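Local coordinates for protein chitinase (Pyrococcus furiosus, PDB 2CWR) that probably binds chitin through this non-catalytic domain, helping to hold the hyperthermophilic chitinase on its insoluble polysaccharide substrate, at residues S11-V16 / D26-L31; K40-P45 / K90-T95. All blocks are in the same frame, centred on the assembly; numbering follows the deposited sequence.

How the contacts relate
Two antiparallel sheets face each other in this all-beta domain, and the two contacts take one strand pair from each. Contact 1 joins 11-16 to 26-31 in a hairpin at one side of the four-stranded sheet; contact 2 pairs 40-45 with 90-95 in the five-stranded sheet and contains a classic beta bulge. Their centres lie about 14 Å apart, yet side chains meet between the sheets: Leu12 CD1 packs on Ile94 CG2 at 3.8 Å, and Val14 CG1 reaches Ile94 CD1 at 4.2 Å. In sequence the hairpin closes before the second pairing opens, which spans 44 intervening residues. Both contacts illustrate how a beta-sandwich divides apolar interior from polar exterior.

Contact 1 of 2, residues S11-V16 / D26-L31; sequences SLEVKV and DVTLNL
The hairpin of strands 10-18 and 22-31 is stitched together where Ser11, Glu13 and Lys15 pair with Asn30, Thr28 and Asp26. Each of these three antiparallel pairs is hydrogen-bonded in both directions, with Thr28 N to Glu13 O at 2.8 Å, and the strand axes run at 164° to each other. The Leu12-Leu29 and Val14-Val27 pairs between them are non-hydrogen-bonded.

On the polar face the Asn30 amide bridges two residues of the other strand. Its ND2 donates both to Glu13 OE2, at 2.9 Å, and to Ser11 OG, at 3.1 Å. Both acceptors lie close to the plane of the amide, so the two bonds fix its rotation. Glu13 OE2 receives its bond on the anti lone pair, nearly straight, while its carboxylate plane is turned 60° from the amide. Glu13 CG sits between the backbone N and the carbonyl carbon (chi1 54°), which puts Glu13 CG 3.5 Å from Thr28 CB; the two side chains lie side by side, pointing the same way.

In the beta-sandwich of this cellulose-binding-domain family member, the alternate residues turn to the opposite face of the strands. There Leu12 CD1 meets Leu29 CD2 at 3.8 Å, and Leu12 CG also touches the CG1 methyl of Val27. Val14 CG2 meets the other Val27 methyl, CG2, at 3.9 Å. Leu96 of the facing sheet packs against Leu12, while Phe79 and Phe81 of strand 76-84 adjoin Val27. Leu29, buried like Val27, rests on Trp37.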
ATOM      1  N   SER A  11     -10.138   7.042   4.588  1.00 14.02           N
ATOM      2  CA  SER A  11     -10.151   6.613   3.198  1.00 13.50           C
ATOM      3  C   SER A  11      -8.737   6.410   2.685  1.00 12.49           C
ATOM      4  O   SER A  11      -7.767   6.890   3.273  1.00 14.60           O
ATOM      5  CB  SER A  11     -10.857   7.654   2.321  1.00 14.78           C
ATOM      6  OG  SER A  11     -10.081   8.835   2.190  1.00 14.33           O
ATOM      7  N   LEU A  12      -8.629   5.683   1.583  1.00 10.74           N
ATOM      8  CA  LEU A  12      -7.341   5.435   0.968  1.00  9.10           C
ATOM      9  C   LEU A  12      -7.396   5.900  -0.469  1.00 10.30           C
ATOM     10  O   LEU A  12      -8.395   5.700  -1.150  1.00 10.65           O
ATOM     11  CB  LEU A  12      -6.991   3.939   0.992  1.00 10.83           C
ATOM     12  CG  LEU A  12      -5.682   3.529   0.287  1.00 13.14           C
ATOM     13  CD1 LEU A  12      -5.163   2.232   0.888  1.00 13.93           C
ATOM     14  CD2 LEU A  12      -5.908   3.368  -1.222  1.00 12.81           C
ATOM     15  N   GLU A  13      -6.335   6.555  -0.920  1.00  8.65           N
ATOM     16  CA  GLU A  13      -6.266   6.959  -2.310  1.00  9.03           C
ATOM     17  C   GLU A  13      -4.889   6.568  -2.810  1.00 10.38           C
ATOM     18  O   GLU A  13      -3.916   6.563  -2.055  1.00 10.15           O
ATOM     19  CB  GLU A  13      -6.510   8.463  -2.492  1.00 14.06           C
ATOM     20  CG  GLU A  13      -5.640   9.380  -1.666  1.00 13.37           C
ATOM     21  CD  GLU A  13      -5.977  10.843  -1.912  1.00 18.60           C
ATOM     22  OE1 GLU A  13      -5.647  11.360  -3.003  1.00 16.48           O
ATOM     23  OE2 GLU A  13      -6.584  11.467  -1.017  1.00 14.09           O
ATOM     24  N   VAL A  14      -4.814   6.199  -4.076  1.00  9.43           N
ATOM     25  CA  VAL A  14      -3.542   5.809  -4.643  1.00 10.15           C
ATOM     26  C   VAL A  14      -3.439   6.278  -6.080  1.00 11.92           C
ATOM     27  O   VAL A  14      -4.392   6.175  -6.857  1.00 12.02           O
ATOM     28  CB  VAL A  14      -3.345   4.275  -4.574  1.00 10.93           C
ATOM     29  CG1 VAL A  14      -4.487   3.559  -5.279  1.00 14.41           C
ATOM     30  CG2 VAL A  14      -2.004   3.897  -5.199  1.00 12.30           C
ATOM     31  N   LYS A  15      -2.276   6.830  -6.410  1.00 10.43           N
ATOM     32  CA  LYS A  15      -1.987   7.316  -7.753  1.00 13.22           C
ATOM     33  C   LYS A  15      -1.105   6.245  -8.387  1.00 12.83           C
ATOM     34  O   LYS A  15      -0.088   5.856  -7.810  1.00 15.56           O
ATOM     35  CB  LYS A  15      -1.221   8.637  -7.682  1.00 16.28           C
ATOM     36  CG  LYS A  15      -0.988   9.300  -9.029  1.00 28.00           C
ATOM     37  CD  LYS A  15      -2.215  10.072  -9.487  1.00 43.01           C
ATOM     38  CE  LYS A  15      -2.355  11.389  -8.730  1.00 51.33           C
ATOM     39  NZ  LYS A  15      -2.368  11.214  -7.249  1.00 53.87           N
ATOM     40  N   VAL A  16      -1.488   5.778  -9.570  1.00 11.63           N
ATOM     41  CA  VAL A  16      -0.736   4.731 -10.251  1.00  9.97           C
ATOM     42  C   VAL A  16      -0.117   5.186 -11.569  1.00 17.11           C
ATOM     43  O   VAL A  16      -0.755   5.870 -12.368  1.00 17.18           O
ATOM     44  CB  VAL A  16      -1.640   3.517 -10.545  1.00 15.29           C
ATOM     45  CG1 VAL A  16      -0.811   2.372 -11.114  1.00 18.57           C
ATOM     46  CG2 VAL A  16      -2.361   3.088  -9.276  1.00 17.34           C
ATOM     47  N   ASP A  26       1.618   5.565  -5.437  1.00  9.89           N
ATOM     48  CA  ASP A  26       1.790   6.613  -4.430  1.00 10.01           C
ATOM     49  C   ASP A  26       0.504   6.622  -3.622  1.00 10.23           C
ATOM     50  O   ASP A  26      -0.540   7.061  -4.106  1.00  9.77           O
ATOM     51  CB  ASP A  26       1.995   7.967  -5.111  1.00 11.63           C
ATOM     52  CG  ASP A  26       3.297   8.033  -5.891  1.00 17.33           C
ATOM     53  OD1 ASP A  26       3.361   8.788  -6.883  1.00 20.30           O
ATOM     54  OD2 ASP A  26       4.256   7.335  -5.506  1.00 15.83           O
ATOM     55  N   VAL A  27       0.589   6.130  -2.391  1.00  9.90           N
ATOM     56  CA  VAL A  27      -0.572   6.024  -1.521  1.00  9.72           C
ATOM     57  C   VAL A  27      -0.704   7.148  -0.504  1.00 10.55           C
ATOM     58  O   VAL A  27       0.290   7.611   0.056  1.00 11.21           O
ATOM     59  CB  VAL A  27      -0.541   4.680  -0.741  1.00  9.85           C
ATOM     60  CG1 VAL A  27      -1.797   4.522   0.104  1.00 10.45           C
ATOM     61  CG2 VAL A  27      -0.392   3.512  -1.718  1.00 11.20           C
ATOM     62  N   THR A  28      -1.941   7.585  -0.284  1.00  9.30           N
ATOM     63  CA  THR A  28      -2.229   8.612   0.708  1.00 10.57           C
ATOM     64  C   THR A  28      -3.383   8.104   1.549  1.00  9.72           C
ATOM     65  O   THR A  28      -4.413   7.689   1.017  1.00 11.27           O
ATOM     66  CB  THR A  28      -2.642   9.951   0.077  1.00 13.61           C
ATOM     67  OG1 THR A  28      -1.568  10.453  -0.722  1.00 11.59           O
ATOM     68  CG2 THR A  28      -2.967  10.973   1.169  1.00 15.60           C
ATOM     69  N   LEU A  29      -3.200   8.121   2.864  1.00 11.38           N
ATOM     70  CA  LEU A  29      -4.228   7.663   3.783  1.00 10.90           C
ATOM     71  C   LEU A  29      -4.829   8.869   4.490  1.00 13.19           C
ATOM     72  O   LEU A  29      -4.116   9.641   5.132  1.00 13.23           O
ATOM     73  CB  LEU A  29      -3.632   6.712   4.822  1.00 12.91           C
ATOM     74  CG  LEU A  29      -2.877   5.490   4.292  1.00 12.58           C
ATOM     75  CD1 LEU A  29      -2.402   4.632   5.463  1.00 12.79           C
ATOM     76  CD2 LEU A  29      -3.789   4.680   3.384  1.00 10.65           C
ATOM     77  N   ASN A  30      -6.139   9.033   4.358  1.00 13.00           N
ATOM     78  CA  ASN A  30      -6.836  10.139   4.998  1.00 13.92           C
ATOM     79  C   ASN A  30      -7.540   9.550   6.211  1.00 14.99           C
ATOM     80  O   ASN A  30      -8.631   8.993   6.105  1.00 19.20           O
ATOM     81  CB  ASN A  30      -7.834  10.748   4.016  1.00 13.67           C
ATOM     82  CG  ASN A  30      -7.166  11.202   2.729  1.00 16.04           C
ATOM     83  OD1 ASN A  30      -6.313  12.089   2.740  1.00 20.21           O
ATOM     84  ND2 ASN A  30      -7.545  10.588   1.615  1.00 16.15           N
ATOM     85  N   LEU A  31      -6.893   9.674   7.365  1.00 15.86           N
ATOM     86  CA  LEU A  31      -7.407   9.120   8.607  1.00 18.38           C
ATOM     87  C   LEU A  31      -8.003  10.163   9.546  1.00 19.66           C
ATOM     88  O   LEU A  31      -7.700  11.352   9.446  1.00 20.39           O
ATOM     89  CB  LEU A  31      -6.279   8.373   9.323  1.00 17.46           C
ATOM     90  CG  LEU A  31      -5.439   7.472   8.409  1.00 16.63           C
ATOM     91  CD1 LEU A  31      -4.327   6.813   9.204  1.00 17.20           C
ATOM     92  CD2 LEU A  31      -6.329   6.423   7.764  1.00 17.89           C
TER

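Contact 2 of 2, residues K40-P45 / K90-T95; sequences KVKLAP and KVEEIT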
ATOM      1  N   LYS A  40      -2.922  -3.660   3.051  1.00  9.99           N
ATOM      2  CA  LYS A  40      -2.664  -4.957   2.440  1.00 10.29           C
ATOM      3  C   LYS A  40      -2.759  -4.848   0.932  1.00 10.61           C
ATOM      4  O   LYS A  40      -3.716  -4.296   0.394  1.00 12.78           O
ATOM      5  CB  LYS A  40      -3.664  -5.996   2.957  1.00 14.22           C
ATOM      6  CG  LYS A  40      -3.549  -6.252   4.453  1.00 23.86           C
ATOM      7  CD  LYS A  40      -4.460  -7.382   4.904  1.00 32.59           C
ATOM      8  CE  LYS A  40      -4.200  -7.736   6.364  1.00 37.45           C
ATOM      9  NZ  LYS A  40      -5.034  -8.885   6.815  1.00 43.42           N
ATOM     10  N   VAL A  41      -1.759  -5.387   0.251  1.00  8.79           N
ATOM     11  CA  VAL A  41      -1.710  -5.334  -1.198  1.00 11.33           C
ATOM     12  C   VAL A  41      -1.665  -6.727  -1.805  1.00 16.55           C
ATOM     13  O   VAL A  41      -0.778  -7.515  -1.490  1.00 16.75           O
ATOM     14  CB  VAL A  41      -0.466  -4.550  -1.674  1.00 10.50           C
ATOM     15  CG1 VAL A  41      -0.354  -4.611  -3.189  1.00 13.91           C
ATOM     16  CG2 VAL A  41      -0.551  -3.097  -1.208  1.00 12.10           C
ATOM     17  N   LYS A  42      -2.633  -7.032  -2.665  1.00 13.27           N
ATOM     18  CA  LYS A  42      -2.656  -8.328  -3.330  1.00 15.93           C
ATOM     19  C   LYS A  42      -2.024  -8.102  -4.692  1.00 14.30           C
ATOM     20  O   LYS A  42      -2.548  -7.349  -5.513  1.00 13.23           O
ATOM     21  CB  LYS A  42      -4.088  -8.847  -3.490  1.00 18.73           C
ATOM     22  CG  LYS A  42      -4.160 -10.273  -4.035  1.00 24.77           C
ATOM     23  CD  LYS A  42      -5.592 -10.750  -4.194  1.00 31.53           C
ATOM     24  CE  LYS A  42      -5.647 -12.237  -4.534  1.00 37.01           C
ATOM     25  NZ  LYS A  42      -4.864 -12.574  -5.758  1.00 32.34           N
ATOM     26  N   LEU A  43      -0.884  -8.746  -4.915  1.00 14.21           N
ATOM     27  CA  LEU A  43      -0.144  -8.606  -6.160  1.00 14.84           C
ATOM     28  C   LEU A  43      -0.715  -9.462  -7.283  1.00 15.02           C
ATOM     29  O   LEU A  43      -1.309 -10.512  -7.038  1.00 16.08           O
ATOM     30  CB  LEU A  43       1.319  -8.989  -5.933  1.00 19.59           C
ATOM     31  CG  LEU A  43       2.068  -8.175  -4.875  1.00 17.05           C
ATOM     32  CD1 LEU A  43       3.384  -8.855  -4.532  1.00 23.27           C
ATOM     33  CD2 LEU A  43       2.293  -6.766  -5.395  1.00 18.90           C
ATOM     34  N   ALA A  44      -0.536  -9.002  -8.514  1.00 14.86           N
ATOM     35  CA  ALA A  44      -1.003  -9.754  -9.670  1.00 17.79           C
ATOM     36  C   ALA A  44      -0.039 -10.923  -9.843  1.00 16.74           C
ATOM     37  O   ALA A  44       1.061 -10.917  -9.287  1.00 14.85           O
ATOM     38  CB  ALA A  44      -0.988  -8.880 -10.912  1.00 16.66           C
ATOM     39  N   PRO A  45      -0.436 -11.943 -10.617  1.00 14.10           N
ATOM     40  CA  PRO A  45       0.433 -13.103 -10.835  1.00 15.80           C
ATOM     41  C   PRO A  45       1.818 -12.700 -11.335  1.00 16.06           C
ATOM     42  O   PRO A  45       1.942 -11.877 -12.245  1.00 16.86           O
ATOM     43  CB  PRO A  45      -0.339 -13.917 -11.872  1.00 16.02           C
ATOM     44  CG  PRO A  45      -1.759 -13.611 -11.546  1.00 21.59           C
ATOM     45  CD  PRO A  45      -1.720 -12.115 -11.321  1.00 18.42           C
ATOM     46  N   LYS A  90      -0.428  -4.493 -12.208  1.00 18.08           N
ATOM     47  CA  LYS A  90       0.544  -5.145 -11.335  1.00 17.42           C
ATOM     48  C   LYS A  90      -0.046  -5.492  -9.974  1.00 15.04           C
ATOM     49  O   LYS A  90       0.464  -6.362  -9.267  1.00 14.32           O
ATOM     50  CB  LYS A  90       1.754  -4.227 -11.131  1.00 16.14           C
ATOM     51  CG  LYS A  90       2.399  -3.740 -12.417  1.00 19.21           C
ATOM     52  CD  LYS A  90       3.043  -4.885 -13.179  1.00 17.64           C
ATOM     53  CE  LYS A  90       3.679  -4.402 -14.475  1.00 18.58           C
ATOM     54  NZ  LYS A  90       2.671  -3.834 -15.413  1.00 18.78           N
ATOM     55  N   VAL A  91      -1.118  -4.795  -9.610  1.00 15.80           N
ATOM     56  CA  VAL A  91      -1.778  -5.002  -8.328  1.00 15.97           C
ATOM     57  C   VAL A  91      -3.266  -5.259  -8.524  1.00 18.04           C
ATOM     58  O   VAL A  91      -3.901  -4.640  -9.376  1.00 18.83           O
ATOM     59  CB  VAL A  91      -1.577  -3.765  -7.421  1.00 17.28           C
ATOM     60  CG1 VAL A  91      -2.394  -3.896  -6.154  1.00 14.07           C
ATOM     61  CG2 VAL A  91      -0.100  -3.612  -7.087  1.00 13.58           C
ATOM     62  N   GLU A  92      -3.819  -6.174  -7.734  1.00 15.96           N
ATOM     63  CA  GLU A  92      -5.234  -6.514  -7.841  1.00 18.19           C
ATOM     64  C   GLU A  92      -6.068  -5.828  -6.772  1.00 15.75           C
ATOM     65  O   GLU A  92      -7.247  -5.534  -6.984  1.00 16.65           O
ATOM     66  CB  GLU A  92      -5.424  -8.028  -7.729  1.00 20.16           C
ATOM     67  CG  GLU A  92      -4.523  -8.827  -8.650  1.00 19.99           C
ATOM     68  CD  GLU A  92      -4.853 -10.302  -8.648  1.00 26.75           C
ATOM     69  OE1 GLU A  92      -5.497 -10.764  -7.680  1.00 26.64           O
ATOM     70  OE2 GLU A  92      -4.458 -10.998  -9.606  1.00 25.55           O
ATOM     71  N   GLU A  93      -5.455  -5.572  -5.623  1.00 15.59           N
ATOM     72  CA  GLU A  93      -6.173  -4.933  -4.533  1.00 15.26           C
ATOM     73  C   GLU A  93      -5.250  -4.206  -3.564  1.00 14.51           C
ATOM     74  O   GLU A  93      -4.148  -4.667  -3.273  1.00 13.39           O
ATOM     75  CB  GLU A  93      -6.983  -5.983  -3.767  1.00 18.67           C
ATOM     76  CG  GLU A  93      -7.818  -5.419  -2.631  1.00 32.23           C
ATOM     77  CD  GLU A  93      -8.573  -6.495  -1.870  1.00 43.69           C
ATOM     78  OE1 GLU A  93      -9.375  -7.218  -2.500  1.00 49.83           O
ATOM     79  OE2 GLU A  93      -8.367  -6.615  -0.642  1.00 39.70           O
ATOM     80  N   ILE A  94      -5.715  -3.060  -3.081  1.00 10.40           N
ATOM     81  CA  ILE A  94      -4.973  -2.263  -2.108  1.00 10.35           C
ATOM     82  C   ILE A  94      -6.018  -1.896  -1.072  1.00 14.65           C
ATOM     83  O   ILE A  94      -6.938  -1.117  -1.348  1.00 14.02           O
ATOM     84  CB  ILE A  94      -4.380  -0.992  -2.737  1.00 12.02           C
ATOM     85  CG1 ILE A  94      -3.389  -1.378  -3.842  1.00 15.56           C
ATOM     86  CG2 ILE A  94      -3.675  -0.173  -1.661  1.00 13.82           C
ATOM     87  CD1 ILE A  94      -2.796  -0.188  -4.593  1.00 17.16           C
ATOM     88  N   THR A  95      -5.879  -2.462   0.122  1.00 12.25           N
ATOM     89  CA  THR A  95      -6.867  -2.254   1.172  1.00 13.60           C
ATOM     90  C   THR A  95      -6.322  -1.750   2.497  1.00 11.45           C
ATOM     91  O   THR A  95      -5.348  -2.283   3.023  1.00 14.09           O
ATOM     92  CB  THR A  95      -7.617  -3.566   1.431  1.00 16.70           C
ATOM     93  OG1 THR A  95      -8.131  -4.068   0.190  1.00 17.38           O
ATOM     94  CG2 THR A  95      -8.760  -3.345   2.405  1.00 21.13           C
TER
HETATM   95  O   HOH W   1      -5.699  -6.473  -0.140  1.00 37.74           O
HETATM   96  O   HOH W   2      -2.762 -13.013  -7.985  1.00 35.66           O
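Lys42 sends CG anti to its backbone N (chi1 -173°), and Glu92 sets CG anti to its own carbonyl carbon (chi1 -50°); from these starts both chains run on extended, and their charged ends come together across the strands. The lysine stays extended to CE and turns only at its last bond. Its NZ forms a salt bridge with Glu92 OE1 at 2.7 Å, approaching from above the carboxylate plane, while CD and CE also lie against that oxygen. The other oxygen, Glu92 OE2, comes to 3.4 Å from Pro45 CD, and a water lies within hydrogen-bonding distance of both Glu92 OE2 and Leu43 O, a possible bridge between them.

The backbone explains why Glu92 is placed here: Glu92 and Glu93 both face Lys42 in a classic beta bulge, which shifts the register by one residue. Lys42 O accepts a bond from Glu92 N at 2.8 Å and a weak one from Glu93 N. Beyond the bulge, Ala44 N donates to Lys90 O at 2.9 Å, from above the carbonyl plane; on the other side, Lys40 and Thr95 form a hydrogen-bonded antiparallel pair.

Within the beta-sandwich, the bulged strand lies in the five-stranded sheet, and its apolar side chains face the second sheet. Val41 CG1 meets Val91 CG1 at 3.7 Å, the two side chains crossing at about a right angle. Val41 also packs on Phe81, and Val91 on Val83 and Tyr25. Lys90 directs NZ elsewhere, to Gly88 O and Gly20 O and into a salt bridge with Asp18.

On the outer face Thr95 OG1 donates to Glu93 OE2 at 2.7 Å, and a second water bridges that carboxylate oxygen to Lys40 O.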